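Local atomic coordinates of outer membrane protein Omp121 (Bacteroides thetaiotaomicron, PDB entry 5FQ8), a protein that belongs to the TonB-dependent receptor family and probably imports nutrients across the outer membrane through a beta-barrel closed by a plug domain. Residues B[368-371]-B[372-376]; B[392-395]-B[396-400]; B[57-60]-B[61-64]; B[778-781]-B[782-785]. All blocks are in the same frame, centred on the assembly; numbering follows the deposited sequence.

Interaction 1 of 4, residues B[368-371]-B[372-376]; sequences PYYI and LNNYL
Backbone bonds four residues apart hold this helical turn: L372 N donates to P368 O at 3.2 Å, and N373 N to Y369 O at 3.1 Å. The turn belongs to the short helix 368-374, which leads into strand 376-394 of the beta-barrel. Two further bonds of the same spacing, N374 N to Y370 O and Y375 N to I371 O, are weak. The N374 amide stacks on the Y370 ring with the two planes 20° apart. N374 ND2 sits 3.2 Å above the ring plane, over its centre. The same ND2 donates to Y370 O at 3.0 Å, fairly straight at 158°, so the amide is held flat on the ring. Y370 has CG anti to its backbone N (chi1 -174°), which swings the ring beside its own carbonyl and within reach of that amide. Y370 OH bonds to Y424 OH in helix 420-424. The L372 side chain lies near that of I283 and the N373 side chain near that of T285, two residues of a calcium site. The Y370 and Y375 rings meet at their edges, CE1 to CE1. I371 CG2 makes a CH-pi contact over one face of the Y375 ring, 4.1 Å from its centroid.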
loop_
_atom_site.group_PDB
_atom_site.type_symbol
_atom_site.label_atom_id
_atom_site.label_comp_id
_atom_site.label_asym_id
_atom_site.label_seq_id
_atom_site.Cartn_x
_atom_site.Cartn_y
_atom_site.Cartn_z
ATOM N N PRO B 368 0.850 13.400 25.557
ATOM C CA PRO B 368 0.801 14.278 24.384
ATOM C C PRO B 368 2.150 14.533 23.777
ATOM O O PRO B 368 2.248 14.738 22.565
ATOM C CB PRO B 368 0.202 15.572 24.942
ATOM C CG PRO B 368 -0.423 15.201 26.228
ATOM C CD PRO B 368 0.417 14.101 26.771
ATOM N N TYR B 369 3.200 14.541 24.581
ATOM C CA TYR B 369 4.517 14.769 24.015
ATOM C C TYR B 369 5.013 13.553 23.258
ATOM O O TYR B 369 5.816 13.695 22.333
ATOM C CB TYR B 369 5.497 15.148 25.113
ATOM C CG TYR B 369 5.187 16.455 25.809
ATOM C CD1 TYR B 369 5.620 17.657 25.285
ATOM C CD2 TYR B 369 4.483 16.477 26.997
ATOM C CE1 TYR B 369 5.360 18.835 25.918
ATOM C CE2 TYR B 369 4.218 17.651 27.637
ATOM C CZ TYR B 369 4.661 18.833 27.096
ATOM O OH TYR B 369 4.395 20.013 27.746
ATOM N N TYR B 370 4.559 12.353 23.630
ATOM C CA TYR B 370 4.861 11.183 22.820
ATOM C C TYR B 370 4.201 11.297 21.457
ATOM O O TYR B 370 4.845 11.088 20.430
ATOM C CB TYR B 370 4.416 9.896 23.528
ATOM C CG TYR B 370 4.851 8.658 22.776
ATOM C CD1 TYR B 370 4.114 8.176 21.703
ATOM C CD2 TYR B 370 6.020 7.997 23.114
ATOM C CE1 TYR B 370 4.522 7.079 20.998
ATOM C CE2 TYR B 370 6.434 6.888 22.409
ATOM C CZ TYR B 370 5.680 6.439 21.356
ATOM O OH TYR B 370 6.094 5.347 20.653
ATOM N N ILE B 371 2.914 11.630 21.426
ATOM C CA ILE B 371 2.191 11.655 20.159
ATOM C C ILE B 371 2.823 12.650 19.198
ATOM O O ILE B 371 2.953 12.375 18.001
ATOM C CB ILE B 371 0.703 11.967 20.391
ATOM C CG1 ILE B 371 0.097 10.959 21.358
ATOM C CG2 ILE B 371 -0.037 11.933 19.096
ATOM C CD1 ILE B 371 -1.337 11.245 21.715
ATOM N N LEU B 372 3.237 13.816 19.706
ATOM C CA LEU B 372 3.826 14.845 18.851
ATOM C C LEU B 372 5.227 14.473 18.396
ATOM O O LEU B 372 5.625 14.795 17.271
ATOM C CB LEU B 372 3.863 16.182 19.585
ATOM C CG LEU B 372 2.574 16.946 19.845
ATOM C CD1 LEU B 372 2.831 17.889 20.961
ATOM C CD2 LEU B 372 2.159 17.692 18.620
ATOM N N ASN B 373 5.976 13.789 19.243
ATOM C CA ASN B 373 7.335 13.388 18.930
ATOM C C ASN B 373 7.436 12.104 18.116
ATOM O O ASN B 373 8.516 11.818 17.605
ATOM C CB ASN B 373 8.118 13.216 20.221
ATOM C CG ASN B 373 8.821 14.470 20.629
ATOM O OD1 ASN B 373 9.433 15.139 19.809
ATOM N ND2 ASN B 373 8.737 14.807 21.905
ATOM N N ASN B 374 6.359 11.324 17.981
ATOM C CA ASN B 374 6.459 10.008 17.380
ATOM C C ASN B 374 5.452 9.710 16.293
ATOM O O ASN B 374 5.515 8.626 15.716
ATOM C CB ASN B 374 6.333 8.931 18.457
ATOM C CG ASN B 374 7.513 8.907 19.374
ATOM O OD1 ASN B 374 8.545 8.322 19.057
ATOM N ND2 ASN B 374 7.384 9.554 20.515
ATOM N N TYR B 375 4.532 10.605 15.998
ATOM C CA TYR B 375 3.587 10.393 14.920
ATOM C C TYR B 375 3.981 11.264 13.750
ATOM O O TYR B 375 4.828 12.146 13.867
ATOM C CB TYR B 375 2.164 10.700 15.376
ATOM C CG TYR B 375 1.542 9.608 16.199
ATOM C CD1 TYR B 375 2.133 9.170 17.364
ATOM C CD2 TYR B 375 0.359 9.009 15.805
ATOM C CE1 TYR B 375 1.573 8.182 18.103
ATOM C CE2 TYR B 375 -0.215 8.039 16.553
ATOM C CZ TYR B 375 0.400 7.625 17.695
ATOM O OH TYR B 375 -0.163 6.637 18.443
ATOM N N LEU B 376 3.372 10.996 12.610
ATOM C CA LEU B 376 3.774 11.659 11.384
ATOM C C LEU B 376 2.556 11.956 10.538
ATOM O O LEU B 376 1.694 11.093 10.369
ATOM C CB LEU B 376 4.752 10.805 10.597
ATOM C CG LEU B 376 5.201 11.398 9.275
ATOM C CD1 LEU B 376 6.459 12.138 9.538
ATOM C CD2 LEU B 376 5.427 10.317 8.266
#

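Interaction 2 of 4, residues B[392-395]-B[396-400]; sequences YEFL and KYFKF
The F394 ring carries F398 CB over one face, in a CH-pi contact 3.6 Å from the ring centroid. Y392 O and L395 CD1 lie at its edge, in the ring plane. The F394 and F398 rings are nearly parallel, with planes 14° apart. They are offset, with little ring-on-ring overlap, and their centroids are 5.3 Å apart. F394 O lies at the edge of the F398 ring, in its plane, and L395 CB packs against F398 CD2 at 3.9 Å. The F398 ring also stacks on F465 of the next strand, 446-469. F394 CG stands between the backbone N and the carbonyl carbon (chi1 63°), which tips the ring across toward F398. Replacing F394 with an alanine would probably leave F398 CB without its aromatic cover and open a gap beside F400 CB. E393 and K399 run side by side on the other face of the strands, touching CG to CG at 3.9 Å. Their charged ends, E393 OE2 and K399 NZ, stay 4.7 Å apart. The F400 side chain is about 5 Å from a bound 3-decanoyloxypropyl decanoate. Two hydrogen-bonded pairs, Y392 with F400 and F394 with F398, flank the non-hydrogen-bonded pair E393 with K399. Residues 395-397 close the chain in a tight turn. This is an antiparallel beta hairpin, joining barrel strands 376-394 and 398-417 as short turns do in TonB-dependent receptors.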
loop_
_atom_site.group_PDB
_atom_site.type_symbol
_atom_site.label_atom_id
_atom_site.label_comp_id
_atom_site.label_asym_id
_atom_site.label_seq_id
_atom_site.Cartn_x
_atom_site.Cartn_y
_atom_site.Cartn_z
ATOM N N TYR B 392 -3.618 41.661 -30.131
ATOM C CA TYR B 392 -3.319 42.263 -31.425
ATOM C C TYR B 392 -4.461 43.180 -31.827
ATOM O O TYR B 392 -5.566 42.712 -32.099
ATOM C CB TYR B 392 -3.086 41.199 -32.483
ATOM C CG TYR B 392 -2.682 41.755 -33.817
ATOM C CD1 TYR B 392 -1.399 42.226 -34.025
ATOM C CD2 TYR B 392 -3.582 41.806 -34.872
ATOM C CE1 TYR B 392 -1.026 42.740 -35.237
ATOM C CE2 TYR B 392 -3.214 42.311 -36.093
ATOM C CZ TYR B 392 -1.935 42.778 -36.265
ATOM O OH TYR B 392 -1.537 43.294 -37.467
ATOM N N GLU B 393 -4.184 44.479 -31.893
ATOM C CA GLU B 393 -5.179 45.468 -32.284
ATOM C C GLU B 393 -5.151 45.667 -33.792
ATOM O O GLU B 393 -4.084 45.717 -34.399
ATOM C CB GLU B 393 -4.914 46.783 -31.548
ATOM C CG GLU B 393 -4.989 46.637 -30.036
ATOM C CD GLU B 393 -4.479 47.835 -29.278
ATOM O OE1 GLU B 393 -4.079 48.822 -29.924
ATOM O OE2 GLU B 393 -4.476 47.787 -28.030
ATOM N N PHE B 394 -6.330 45.748 -34.402
ATOM C CA PHE B 394 -6.399 45.885 -35.851
ATOM C C PHE B 394 -7.640 46.666 -36.254
ATOM O O PHE B 394 -8.680 46.587 -35.601
ATOM C CB PHE B 394 -6.412 44.529 -36.545
ATOM C CG PHE B 394 -7.614 43.691 -36.221
ATOM C CD1 PHE B 394 -7.658 42.948 -35.051
ATOM C CD2 PHE B 394 -8.691 43.633 -37.088
ATOM C CE1 PHE B 394 -8.748 42.181 -34.748
ATOM C CE2 PHE B 394 -9.789 42.865 -36.792
ATOM C CZ PHE B 394 -9.815 42.134 -35.619
ATOM N N LEU B 395 -7.512 47.409 -37.354
ATOM C CA LEU B 395 -8.606 48.182 -37.950
ATOM C C LEU B 395 -9.249 49.137 -36.946
ATOM O O LEU B 395 -10.468 49.164 -36.766
ATOM C CB LEU B 395 -9.653 47.261 -38.570
ATOM C CG LEU B 395 -9.092 46.378 -39.678
ATOM C CD1 LEU B 395 -10.115 45.361 -40.123
ATOM C CD2 LEU B 395 -8.659 47.237 -40.842
ATOM N N LYS B 396 -8.403 49.921 -36.281
ATOM C CA LYS B 396 -8.835 51.061 -35.480
ATOM C C LYS B 396 -9.561 50.636 -34.214
ATOM O O LYS B 396 -9.181 51.047 -33.115
ATOM C CB LYS B 396 -9.726 51.991 -36.317
ATOM C CG LYS B 396 -9.878 53.411 -35.777
ATOM C CD LYS B 396 -8.661 54.275 -36.094
ATOM C CE LYS B 396 -8.863 55.710 -35.637
ATOM N NZ LYS B 396 -10.060 56.316 -36.281
ATOM N N TYR B 397 -10.599 49.817 -34.345
ATOM C CA TYR B 397 -11.514 49.580 -33.241
ATOM C C TYR B 397 -11.561 48.140 -32.737
ATOM O O TYR B 397 -12.332 47.861 -31.814
ATOM C CB TYR B 397 -12.933 50.008 -33.640
ATOM C CG TYR B 397 -13.034 51.369 -34.292
ATOM C CD1 TYR B 397 -12.969 52.534 -33.534
ATOM C CD2 TYR B 397 -13.214 51.487 -35.663
ATOM C CE1 TYR B 397 -13.067 53.776 -34.129
ATOM C CE2 TYR B 397 -13.315 52.718 -36.265
ATOM C CZ TYR B 397 -13.242 53.859 -35.496
ATOM O OH TYR B 397 -13.340 55.086 -36.110
ATOM N N PHE B 398 -10.777 47.222 -33.298
ATOM C CA PHE B 398 -10.808 45.825 -32.887
ATOM C C PHE B 398 -9.513 45.413 -32.199
ATOM O O PHE B 398 -8.471 46.058 -32.333
ATOM C CB PHE B 398 -11.029 44.894 -34.076
ATOM C CG PHE B 398 -12.280 45.162 -34.842
ATOM C CD1 PHE B 398 -13.482 44.619 -34.441
ATOM C CD2 PHE B 398 -12.248 45.927 -35.990
ATOM C CE1 PHE B 398 -14.628 44.851 -35.160
ATOM C CE2 PHE B 398 -13.391 46.155 -36.714
ATOM C CZ PHE B 398 -14.582 45.619 -36.298
ATOM N N LYS B 399 -9.594 44.296 -31.486
ATOM C CA LYS B 399 -8.465 43.762 -30.734
ATOM C C LYS B 399 -8.669 42.262 -30.611
ATOM O O LYS B 399 -9.702 41.825 -30.103
ATOM C CB LYS B 399 -8.371 44.419 -29.351
ATOM C CG LYS B 399 -7.247 43.903 -28.465
ATOM C CD LYS B 399 -7.541 44.099 -26.977
ATOM C CE LYS B 399 -7.141 45.471 -26.487
ATOM N NZ LYS B 399 -7.283 45.580 -25.017
ATOM N N PHE B 400 -7.713 41.475 -31.100
ATOM C CA PHE B 400 -7.742 40.032 -30.916
ATOM C C PHE B 400 -6.955 39.653 -29.672
ATOM O O PHE B 400 -5.877 40.190 -29.421
ATOM C CB PHE B 400 -7.163 39.307 -32.132
ATOM C CG PHE B 400 -6.990 37.838 -31.921
ATOM C CD1 PHE B 400 -5.865 37.336 -31.309
ATOM C CD2 PHE B 400 -7.962 36.955 -32.328
ATOM C CE1 PHE B 400 -5.719 35.995 -31.102
ATOM C CE2 PHE B 400 -7.813 35.605 -32.128
ATOM C CZ PHE B 400 -6.693 35.126 -31.515
#

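Interaction 3 of 4, residues B[57-60]-B[61-64]; sequences TSDV and MSSL
This is a local, largely buried turn in the plug domain, where the D59 carboxylate meets the backbone NH groups of M61 and S62. It lies in the loop between helix 49-54 and strand 71-75. D59 OD1 accepts a weak bond from M61 N at 3.3 Å, which closes an Asx turn. D59 OD2 takes a weak bond from S62 N, modelled very short, so its exact length is doubtful. D59 CG is anti to the backbone N (chi1 161°), and this carries the carboxylate forward over the start of the 3-10 segment 62-63. An alanine in place of D59 would probably leave M61 N and S62 N without these acceptors and let the turn relax. On the entry side of the turn, T57 OG1 donates to D59 O at 2.7 Å, in the carbonyl plane and on a lone pair. V60 and M61 lie side by side and point the same way, with V60 CG1 3.7 Å from M61 CE. Both reach M141 of strand 138-144, inside the plug. S58 O accepts from K292 NZ, which ties the loop to barrel strand 289-303. Beyond the carboxylate, the turn continues with L64 N bonded to M61 O at 3.1 Å.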
loop_
_atom_site.group_PDB
_atom_site.type_symbol
_atom_site.label_atom_id
_atom_site.label_comp_id
_atom_site.label_asym_id
_atom_site.label_seq_id
_atom_site.Cartn_x
_atom_site.Cartn_y
_atom_site.Cartn_z
ATOM N N THR B 57 -0.004 38.475 6.596
ATOM C CA THR B 57 -0.438 37.097 6.650
ATOM C C THR B 57 0.135 36.352 5.458
ATOM O O THR B 57 0.356 36.932 4.393
ATOM C CB THR B 57 -1.949 37.043 6.630
ATOM O OG1 THR B 57 -2.408 37.449 5.337
ATOM C CG2 THR B 57 -2.499 37.984 7.667
ATOM N N SER B 58 0.381 35.052 5.637
ATOM C CA SER B 58 0.910 34.218 4.561
ATOM C C SER B 58 -0.034 34.120 3.386
ATOM O O SER B 58 0.359 33.635 2.326
ATOM C CB SER B 58 1.176 32.815 5.070
ATOM O OG SER B 58 -0.030 32.090 5.078
ATOM N N ASP B 59 -1.239 34.608 3.544
ATOM C CA ASP B 59 -2.366 34.269 2.707
ATOM C C ASP B 59 -2.976 35.551 2.167
ATOM O O ASP B 59 -3.020 36.566 2.862
ATOM C CB ASP B 59 -3.344 33.456 3.551
ATOM C CG ASP B 59 -4.698 33.437 2.985
ATOM O OD1 ASP B 59 -4.853 33.028 1.829
ATOM O OD2 ASP B 59 -5.621 33.834 3.701
ATOM N N VAL B 60 -3.410 35.518 0.914
ATOM C CA VAL B 60 -3.962 36.718 0.311
ATOM C C VAL B 60 -5.348 37.050 0.837
ATOM O O VAL B 60 -5.747 38.213 0.779
ATOM C CB VAL B 60 -3.965 36.550 -1.219
ATOM C CG1 VAL B 60 -5.304 36.838 -1.817
ATOM C CG2 VAL B 60 -2.973 37.471 -1.806
ATOM N N MET B 61 -6.061 36.075 1.400
ATOM C CA MET B 61 -7.475 36.209 1.711
ATOM C C MET B 61 -7.787 36.435 3.175
ATOM O O MET B 61 -8.796 37.061 3.474
ATOM C CB MET B 61 -8.218 34.964 1.257
ATOM C CG MET B 61 -8.309 34.869 -0.204
ATOM S SD MET B 61 -9.311 36.205 -0.741
ATOM C CE MET B 61 -8.880 36.313 -2.423
ATOM N N SER B 62 -6.987 35.916 4.100
ATOM C CA SER B 62 -7.434 35.883 5.484
ATOM C C SER B 62 -7.394 37.253 6.135
ATOM O O SER B 62 -8.058 37.466 7.157
ATOM C CB SER B 62 -6.603 34.885 6.284
ATOM O OG SER B 62 -5.274 35.311 6.464
ATOM N N SER B 63 -6.637 38.183 5.557
ATOM C CA SER B 63 -6.624 39.542 6.065
ATOM C C SER B 63 -7.960 40.231 5.843
ATOM O O SER B 63 -8.353 41.086 6.641
ATOM C CB SER B 63 -5.496 40.328 5.401
ATOM O OG SER B 63 -5.655 40.342 3.997
ATOM N N LEU B 64 -8.672 39.877 4.780
ATOM C CA LEU B 64 -9.954 40.482 4.459
ATOM C C LEU B 64 -11.109 39.882 5.248
ATOM O O LEU B 64 -12.264 40.087 4.870
ATOM C CB LEU B 64 -10.227 40.354 2.963
ATOM C CG LEU B 64 -9.088 40.888 2.121
ATOM C CD1 LEU B 64 -9.265 40.527 0.680
ATOM C CD2 LEU B 64 -9.064 42.380 2.285
#

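Interaction 4 of 4, residues B[778-781]-B[782-785]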
loop_
_atom_site.group_PDB
_atom_site.type_symbol
_atom_site.label_atom_id
_atom_site.label_comp_id
_atom_site.label_asym_id
_atom_site.label_seq_id
_atom_site.Cartn_x
_atom_site.Cartn_y
_atom_site.Cartn_z
ATOM N N VAL B 778 -38.791 15.627 31.939
ATOM C CA VAL B 778 -39.007 14.270 32.406
ATOM C C VAL B 778 -37.669 13.676 32.789
ATOM O O VAL B 778 -36.698 13.779 32.044
ATOM C CB VAL B 778 -39.699 13.418 31.337
ATOM C CG1 VAL B 778 -40.008 12.068 31.898
ATOM C CG2 VAL B 778 -40.948 14.094 30.850
ATOM N N VAL B 779 -37.612 13.046 33.947
ATOM C CA VAL B 779 -36.418 12.346 34.370
ATOM C C VAL B 779 -36.791 10.938 34.811
ATOM O O VAL B 779 -37.957 10.603 34.985
ATOM C CB VAL B 779 -35.685 13.083 35.495
ATOM C CG1 VAL B 779 -35.140 14.386 34.982
ATOM C CG2 VAL B 779 -36.635 13.318 36.606
ATOM N N ASN B 780 -35.763 10.123 34.988
ATOM C CA ASN B 780 -35.912 8.706 35.268
ATOM C C ASN B 780 -36.172 8.517 36.745
ATOM O O ASN B 780 -35.461 9.077 37.581
ATOM C CB ASN B 780 -34.646 7.968 34.833
ATOM C CG ASN B 780 -34.622 6.518 35.261
ATOM O OD1 ASN B 780 -34.350 6.207 36.416
ATOM N ND2 ASN B 780 -34.859 5.621 34.316
ATOM N N SER B 781 -37.183 7.712 37.058
ATOM C CA SER B 781 -37.622 7.555 38.435
ATOM C C SER B 781 -36.505 7.075 39.341
ATOM O O SER B 781 -36.505 7.375 40.534
ATOM C CB SER B 781 -38.788 6.578 38.479
ATOM O OG SER B 781 -39.575 6.702 37.310
ATOM N N SER B 782 -35.539 6.345 38.802
ATOM C CA SER B 782 -34.562 5.679 39.644
ATOM C C SER B 782 -33.212 6.371 39.663
ATOM O O SER B 782 -32.557 6.397 40.704
ATOM C CB SER B 782 -34.380 4.232 39.189
ATOM O OG SER B 782 -33.579 3.517 40.107
ATOM N N THR B 783 -32.781 6.940 38.542
ATOM C CA THR B 783 -31.473 7.572 38.470
ATOM C C THR B 783 -31.504 9.079 38.645
ATOM O O THR B 783 -30.517 9.657 39.107
ATOM C CB THR B 783 -30.812 7.271 37.128
ATOM O OG1 THR B 783 -31.702 7.640 36.071
ATOM C CG2 THR B 783 -30.491 5.815 37.031
ATOM N N GLY B 784 -32.599 9.730 38.280
ATOM C CA GLY B 784 -32.676 11.168 38.299
ATOM C C GLY B 784 -32.322 11.828 36.995
ATOM O O GLY B 784 -32.625 13.000 36.823
ATOM N N LEU B 785 -31.724 11.110 36.070
ATOM C CA LEU B 785 -31.188 11.680 34.845
ATOM C C LEU B 785 -32.301 11.931 33.840
ATOM O O LEU B 785 -33.346 11.295 33.898
ATOM C CB LEU B 785 -30.162 10.745 34.237
ATOM C CG LEU B 785 -29.071 10.306 35.193
ATOM C CD1 LEU B 785 -28.321 9.141 34.620
ATOM C CD2 LEU B 785 -28.162 11.465 35.393
#
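N780 and T783 cross obliquely, with the N780 amide oxygen turned in toward the backbone that follows. N780 has CG anti to the backbone N (chi1 172°), which brings OD1 over the NH groups of the turn. S782 N donates to N780 OD1 at 2.7 Å, from above the carbonyl plane. T783 N donates to the same OD1, also at 2.7 Å, and is tilted only 21° from that plane. T783 OG1 adds a weak bond to OD1 at 3.0 Å, so three donors grip one oxygen. T783 OG1 in turn takes a weak bond from L785 N. Two backbone bonds close the turn. G784 N donates to N780 O at 3.0 Å, and N780 N to L785 O at 2.9 Å. G784 has a positive phi of 93°, where a CB would jam against the carbonyl of T783. V779 CB rests against G784 O. L785 reaches helix 880-889, and S781 O takes a hydrogen bond from T876 OG1. T783 also packs against a side chain of another protein chain. The side-chain bonds to residues two and three ahead, with the backbone bond to the residue four ahead, make an Asx motif, here shaping the loop between strands 777-778 and 793-794.

All four contacts are local turns, but they lie in different parts of the receptor. Interaction 3 is the most buried, inside the plug and with its centre about 13 Å from the chain centre. Interactions 1 and 4 are partly buried, and interaction 2 is on the surface. Interactions 1 and 2 share a connection: helix 368-374 is followed, after Y375, by strand 376-394, whose far end forms the hairpin, and their centres are about 63 Å apart on opposite sides of the chain's centre. Interactions 3 and 4 both use a side-chain oxygen to hold backbone NH groups, weakly in the first. Interaction 1 mixes helix bonds with amide-ring stacking, whereas interaction 2 pairs strands and packs aromatic rings.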